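Local coordinates for protein kinase domain-containing protein (Chaetomium thermophilum, PDB 6Z3U), which probably uses ATP to phosphorylate serine and threonine residues as the cyclin-dependent kinase subunit of the CAK complex, with the RNA polymerase II tail as a likely target, at residues B[177-180]-B[181-184]; B[363-367]-B[368-372]. One frame throughout, in Å; residues are numbered along the deposited sequence.

Contact 1: B[177-180]-B[181-184]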
ATOM      1  N   LEU B 177     -17.130   5.409 -20.761  1.00 40.78           N
ATOM      2  CA  LEU B 177     -16.716   6.302 -21.837  1.00 31.91           C
ATOM      3  C   LEU B 177     -15.277   6.081 -22.288  1.00 30.39           C
ATOM      4  O   LEU B 177     -14.718   6.940 -22.976  1.00 44.98           O
ATOM      5  CB  LEU B 177     -16.904   7.761 -21.415  1.00 29.60           C
ATOM      6  CG  LEU B 177     -18.348   8.254 -21.337  1.00 29.27           C
ATOM      7  CD1 LEU B 177     -18.383   9.741 -21.033  1.00 46.23           C
ATOM      8  CD2 LEU B 177     -19.093   7.966 -22.626  1.00 29.31           C
ATOM      9  N   GLY B 178     -14.663   4.965 -21.913  1.00 39.19           N
ATOM     10  CA  GLY B 178     -13.347   4.633 -22.418  1.00 34.37           C
ATOM     11  C   GLY B 178     -12.220   5.321 -21.681  1.00 29.22           C
ATOM     12  O   GLY B 178     -12.281   5.495 -20.462  1.00 36.26           O
ATOM     13  N   ASP B 179     -11.179   5.712 -22.416  1.00 29.32           N
ATOM     14  CA  ASP B 179     -10.008   6.353 -21.838  1.00 25.95           C
ATOM     15  C   ASP B 179      -9.596   7.524 -22.721  1.00 27.66           C
ATOM     16  O   ASP B 179     -10.221   7.810 -23.747  1.00 28.58           O
ATOM     17  CB  ASP B 179      -8.866   5.344 -21.663  1.00 26.35           C
ATOM     18  CG  ASP B 179      -8.521   4.626 -22.952  1.00 31.53           C
ATOM     19  OD1 ASP B 179      -8.286   5.308 -23.974  1.00 36.63           O
ATOM     20  OD2 ASP B 179      -8.478   3.377 -22.941  1.00 31.67           O
ATOM     21  N   LEU B 180      -8.526   8.207 -22.312  1.00 30.26           N
ATOM     22  CA  LEU B 180      -8.068   9.391 -23.025  1.00 22.03           C
ATOM     23  C   LEU B 180      -7.234   9.062 -24.255  1.00 23.80           C
ATOM     24  O   LEU B 180      -7.113   9.908 -25.146  1.00 27.63           O
ATOM     25  CB  LEU B 180      -7.253  10.281 -22.086  1.00 21.21           C
ATOM     26  CG  LEU B 180      -7.669  11.749 -22.024  1.00 20.84           C
ATOM     27  CD1 LEU B 180      -9.124  11.887 -21.627  1.00 23.30           C
ATOM     28  CD2 LEU B 180      -6.780  12.500 -21.044  1.00 35.53           C
ATOM     29  N   GLU B 181      -6.638   7.869 -24.319  1.00 24.93           N
ATOM     30  CA  GLU B 181      -5.855   7.511 -25.495  1.00 22.77           C
ATOM     31  C   GLU B 181      -6.744   7.421 -26.725  1.00 23.46           C
ATOM     32  O   GLU B 181      -6.418   7.971 -27.783  1.00 28.32           O
ATOM     33  CB  GLU B 181      -5.133   6.184 -25.269  1.00 25.11           C
ATOM     34  CG  GLU B 181      -4.041   5.910 -26.294  1.00 33.71           C
ATOM     35  CD  GLU B 181      -3.997   4.460 -26.727  1.00 39.89           C
ATOM     36  OE1 GLU B 181      -3.058   3.741 -26.316  1.00 27.89           O
ATOM     37  OE2 GLU B 181      -4.913   4.038 -27.468  1.00 44.70           O
ATOM     38  N   MET B 182      -7.882   6.737 -26.602  1.00 26.45           N
ATOM     39  CA  MET B 182      -8.749   6.544 -27.759  1.00 27.61           C
ATOM     40  C   MET B 182      -9.348   7.858 -28.240  1.00 24.82           C
ATOM     41  O   MET B 182      -9.596   8.019 -29.440  1.00 27.69           O
ATOM     42  CB  MET B 182      -9.850   5.536 -27.428  1.00 36.02           C
ATOM     43  CG  MET B 182     -10.710   5.902 -26.230  1.00 31.96           C
ATOM     44  SD  MET B 182     -11.913   4.619 -25.806  1.00 45.32           S
ATOM     45  CE  MET B 182     -10.881   3.153 -25.741  1.00 27.36           C
ATOM     46  N   LEU B 183      -9.588   8.807 -27.335  1.00 24.03           N
ATOM     47  CA  LEU B 183     -10.011  10.132 -27.773  1.00 23.73           C
ATOM     48  C   LEU B 183      -8.900  10.812 -28.565  1.00 23.16           C
ATOM     49  O   LEU B 183      -9.136  11.363 -29.647  1.00 24.61           O
ATOM     50  CB  LEU B 183     -10.408  10.987 -26.572  1.00 23.21           C
ATOM     51  CG  LEU B 183     -11.682  10.608 -25.818  1.00 23.83           C
ATOM     52  CD1 LEU B 183     -12.052  11.722 -24.850  1.00 23.74           C
ATOM     53  CD2 LEU B 183     -12.829  10.323 -26.762  1.00 24.84           C
ATOM     54  N   ILE B 184      -7.673  10.773 -28.038  1.00 22.52           N
ATOM     55  CA  ILE B 184      -6.543  11.399 -28.718  1.00 22.05           C
ATOM     56  C   ILE B 184      -6.302  10.747 -30.074  1.00 22.72           C
ATOM     57  O   ILE B 184      -6.013  11.431 -31.063  1.00 29.48           O
ATOM     58  CB  ILE B 184      -5.289  11.331 -27.825  1.00 21.42           C
ATOM     59  CG1 ILE B 184      -5.479  12.224 -26.593  1.00 20.79           C
ATOM     60  CG2 ILE B 184      -4.053  11.736 -28.617  1.00 21.16           C
ATOM     61  CD1 ILE B 184      -4.443  12.024 -25.507  1.00 20.34           C
TER
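Asp179 and Met182 form a capping box at the start of helix 180-185, which follows the hinge joining the two lobes of the protein kinase fold. In the forward bond, Met182 N donates to Asp179 OD1 at 3.0 Å, nearly straight (167°) and almost in line with the C-O bond of the carboxylate. The bond is reached because Asp179 CG stands between its own backbone N and carbonyl carbon (chi1 55°), which folds the carboxylate over the first helical turn. The amino end of the helix would probably steady the negative charge there.

The return half of the box is a weak bond, in which Asp179 N points at Met182 SD from 3.6 Å. The Met182 chain bends at its last torsion, so that CE swings past the carboxylate, 3.7 Å from Asp179 OD2. The thioether also rests on backbone: SD lies 3.7 Å from Gly178 CA, where a positive phi (82°) turns the chain into the cap.

Helical backbone bonding is taken up by Leu180 O, which accepts from Ile184 N at 3.1 Å. Beyond this turn, Arg292 bonds to Ile184 O and, weakly, to Leu183 O.

The apolar component is looser. Leu180 and Leu183 meet through their CD1 methyls at 4.4 Å, and both pack on Ile228 of strand 226-228 and Trp200 of helix 194-213, where the short helix packs against the rest of the C-lobe. Leu183 CG lies 3.8 Å from Asp179 O.

Contact 2: B[363-367]-B[368-372]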
ATOM      1  N   THR B 363       7.247  20.831 -15.887  1.00 27.55           N
ATOM      2  CA  THR B 363       7.109  19.397 -15.672  1.00 25.02           C
ATOM      3  C   THR B 363       8.189  18.591 -16.380  1.00 25.15           C
ATOM      4  O   THR B 363       8.400  17.426 -16.030  1.00 28.66           O
ATOM      5  CB  THR B 363       5.744  18.902 -16.154  1.00 24.00           C
ATOM      6  OG1 THR B 363       5.641  19.089 -17.571  1.00 23.77           O
ATOM      7  CG2 THR B 363       4.619  19.651 -15.460  1.00 27.47           C
ATOM      8  N   LEU B 364       8.876  19.179 -17.356  1.00 30.51           N
ATOM      9  CA  LEU B 364       9.891  18.484 -18.137  1.00 29.68           C
ATOM     10  C   LEU B 364      11.286  19.025 -17.839  1.00 27.14           C
ATOM     11  O   LEU B 364      12.114  19.190 -18.737  1.00 27.72           O
ATOM     12  CB  LEU B 364       9.585  18.590 -19.628  1.00 30.02           C
ATOM     13  CG  LEU B 364       8.200  18.087 -20.041  1.00 24.81           C
ATOM     14  CD1 LEU B 364       8.039  18.133 -21.557  1.00 27.26           C
ATOM     15  CD2 LEU B 364       7.946  16.682 -19.513  1.00 23.89           C
ATOM     16  N   GLN B 365      11.556  19.313 -16.569  1.00 29.60           N
ATOM     17  CA  GLN B 365      12.902  19.659 -16.141  1.00 31.21           C
ATOM     18  C   GLN B 365      13.736  18.392 -16.021  1.00 29.09           C
ATOM     19  O   GLN B 365      13.297  17.402 -15.429  1.00 35.76           O
ATOM     20  CB  GLN B 365      12.871  20.403 -14.807  1.00 35.41           C
ATOM     21  CG  GLN B 365      12.196  21.761 -14.877  1.00 33.96           C
ATOM     22  CD  GLN B 365      12.917  22.711 -15.809  1.00 30.57           C
ATOM     23  OE1 GLN B 365      14.039  23.137 -15.536  1.00 37.38           O
ATOM     24  NE2 GLN B 365      12.280  23.037 -16.925  1.00 39.69           N
ATOM     25  N   LEU B 366      14.947  18.430 -16.578  1.00 34.91           N
ATOM     26  CA  LEU B 366      15.797  17.244 -16.578  1.00 34.59           C
ATOM     27  C   LEU B 366      16.128  16.807 -15.158  1.00 37.56           C
ATOM     28  O   LEU B 366      15.909  15.648 -14.783  1.00 40.48           O
ATOM     29  CB  LEU B 366      17.069  17.525 -17.375  1.00 36.19           C
ATOM     30  CG  LEU B 366      16.830  17.839 -18.852  1.00 31.25           C
ATOM     31  CD1 LEU B 366      18.077  18.422 -19.486  1.00 37.03           C
ATOM     32  CD2 LEU B 366      16.386  16.588 -19.594  1.00 30.33           C
ATOM     33  N   ASP B 367      16.648  17.719 -14.351  1.00 36.13           N
ATOM     34  CA  ASP B 367      16.976  17.394 -12.969  1.00 35.55           C
ATOM     35  C   ASP B 367      15.688  17.291 -12.163  1.00 31.55           C
ATOM     36  O   ASP B 367      14.972  18.292 -12.030  1.00 31.16           O
ATOM     37  CB  ASP B 367      17.896  18.461 -12.388  1.00 36.02           C
ATOM     38  CG  ASP B 367      18.487  18.057 -11.057  1.00 40.04           C
ATOM     39  OD1 ASP B 367      17.992  17.086 -10.448  1.00 42.62           O
ATOM     40  OD2 ASP B 367      19.459  18.709 -10.623  1.00 50.61           O
ATOM     41  N   PRO B 368      15.345  16.121 -11.613  1.00 37.08           N
ATOM     42  CA  PRO B 368      14.067  16.006 -10.888  1.00 32.31           C
ATOM     43  C   PRO B 368      13.961  16.930  -9.693  1.00 30.58           C
ATOM     44  O   PRO B 368      12.843  17.204  -9.239  1.00 29.96           O
ATOM     45  CB  PRO B 368      14.028  14.530 -10.465  1.00 30.57           C
ATOM     46  CG  PRO B 368      15.443  14.078 -10.499  1.00 35.50           C
ATOM     47  CD  PRO B 368      16.109  14.861 -11.588  1.00 33.88           C
ATOM     48  N   LYS B 369      15.086  17.413  -9.163  1.00 33.92           N
ATOM     49  CA  LYS B 369      15.037  18.307  -8.012  1.00 32.83           C
ATOM     50  C   LYS B 369      14.401  19.648  -8.364  1.00 35.14           C
ATOM     51  O   LYS B 369      13.697  20.232  -7.533  1.00 32.84           O
ATOM     52  CB  LYS B 369      16.447  18.509  -7.458  1.00 34.50           C
ATOM     53  CG  LYS B 369      17.080  17.231  -6.923  1.00 34.81           C
ATOM     54  CD  LYS B 369      18.522  17.448  -6.495  1.00 36.59           C
ATOM     55  CE  LYS B 369      19.461  17.534  -7.692  1.00 48.54           C
ATOM     56  NZ  LYS B 369      20.854  17.925  -7.306  1.00 43.02           N
ATOM     57  N   LYS B 370      14.623  20.143  -9.582  1.00 44.62           N
ATOM     58  CA  LYS B 370      14.022  21.390 -10.039  1.00 42.05           C
ATOM     59  C   LYS B 370      12.735  21.169 -10.822  1.00 38.14           C
ATOM     60  O   LYS B 370      12.169  22.134 -11.346  1.00 40.83           O
ATOM     61  CB  LYS B 370      15.024  22.181 -10.894  1.00 45.32           C
ATOM     62  CG  LYS B 370      15.468  21.490 -12.182  1.00 52.55           C
ATOM     63  CD  LYS B 370      16.727  22.141 -12.766  1.00 47.72           C
ATOM     64  CE  LYS B 370      17.148  21.497 -14.094  1.00 52.35           C
ATOM     65  NZ  LYS B 370      16.304  21.917 -15.261  1.00 48.61           N
ATOM     66  N   ARG B 371      12.263  19.932 -10.921  1.00 40.20           N
ATOM     67  CA  ARG B 371      10.981  19.650 -11.547  1.00 29.02           C
ATOM     68  C   ARG B 371       9.846  20.051 -10.611  1.00 28.50           C
ATOM     69  O   ARG B 371       9.919  19.838  -9.399  1.00 42.89           O
ATOM     70  CB  ARG B 371      10.880  18.165 -11.887  1.00 32.69           C
ATOM     71  CG  ARG B 371      10.081  17.839 -13.136  1.00 28.36           C
ATOM     72  CD  ARG B 371      10.227  16.364 -13.487  1.00 26.27           C
ATOM     73  NE  ARG B 371      11.589  16.042 -13.907  1.00 27.01           N
ATOM     74  CZ  ARG B 371      12.118  14.820 -13.891  1.00 31.88           C
ATOM     75  NH1 ARG B 371      11.407  13.782 -13.465  1.00 31.86           N
ATOM     76  NH2 ARG B 371      13.369  14.636 -14.294  1.00 27.87           N
ATOM     77  N   ILE B 372       8.783  20.612 -11.182  1.00 27.89           N
ATOM     78  CA  ILE B 372       7.664  21.058 -10.364  1.00 34.64           C
ATOM     79  C   ILE B 372       7.006  19.854  -9.695  1.00 27.07           C
ATOM     80  O   ILE B 372       7.050  18.727 -10.205  1.00 35.36           O
ATOM     81  CB  ILE B 372       6.654  21.851 -11.213  1.00 34.72           C
ATOM     82  CG1 ILE B 372       5.542  22.425 -10.334  1.00 27.46           C
ATOM     83  CG2 ILE B 372       6.064  20.972 -12.303  1.00 38.53           C
ATOM     84  CD1 ILE B 372       4.609  23.354 -11.065  1.00 27.32           C
TER
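Arg371 clasps the backbone of Gln365 and Leu366 across a tight reversal in the kinase C-lobe, between helices 353-363 and 374-378. The packed part is built round its guanidinium. Arg371 NE and NH2 reach Gln365 O side-on, at 2.7 Å from NE, both in the carbonyl plane; Arg371 NH2 also donates to Leu366 O at 2.8 Å, approaching from above that carbonyl plane. Pro368 CA lies 3.6 Å above the guanidinium plane of Arg371, offset toward the rim. NH2 pairs with Glu265 as well, the ion pair between the APE-motif glutamate and the C-lobe arginine familiar in protein kinases, while NH1 bonds to Ala276 O. A leucine here would probably leave Glu265 without its charged mate and the Gln365 and Leu366 carbonyls without these donors.

Asp367 begins an Asx turn: Lys369 N donates nearly straight (167°) to Asp367 OD1, meeting it from above the carboxylate plane. Lys370 N bonds to Asp367 O at 3.1 Å, closing a beta turn over 367-370.

The solvent side belongs to the two lysines. Lys369 NZ forms a long salt bridge to Asp367 OD2 (3.7 Å), and the Lys369 side chain packs on Ile37 of the RING-type protein chain. Lys370, bent at its last torsion (chi4 76°), curls back across Gln365, its NZ hydrogen-bonding to Gln365 OE1 at 2.6 Å from above the amide carbonyl plane.

In the fold
Contact 1 comes first along the chain and contact 2 follows well after it, with centres about 28 Å apart and nearest atoms about 14 Å apart, so they do not touch. Both lie within the one protein kinase domain. Contact 1 opens helix 180-185 just beyond the five-stranded N-lobe sheet, and the side chain of Glu181 lies about 11 Å from that of Asp220, the predicted proton acceptor. Contact 2 lies farther out in the helical C-lobe, away from the predicted sites, where it borders helices 264-267 and 276-291. One contact thus sits at the hinge end of the C-lobe, the other in a buried turn that also touches the RING-type protein chain.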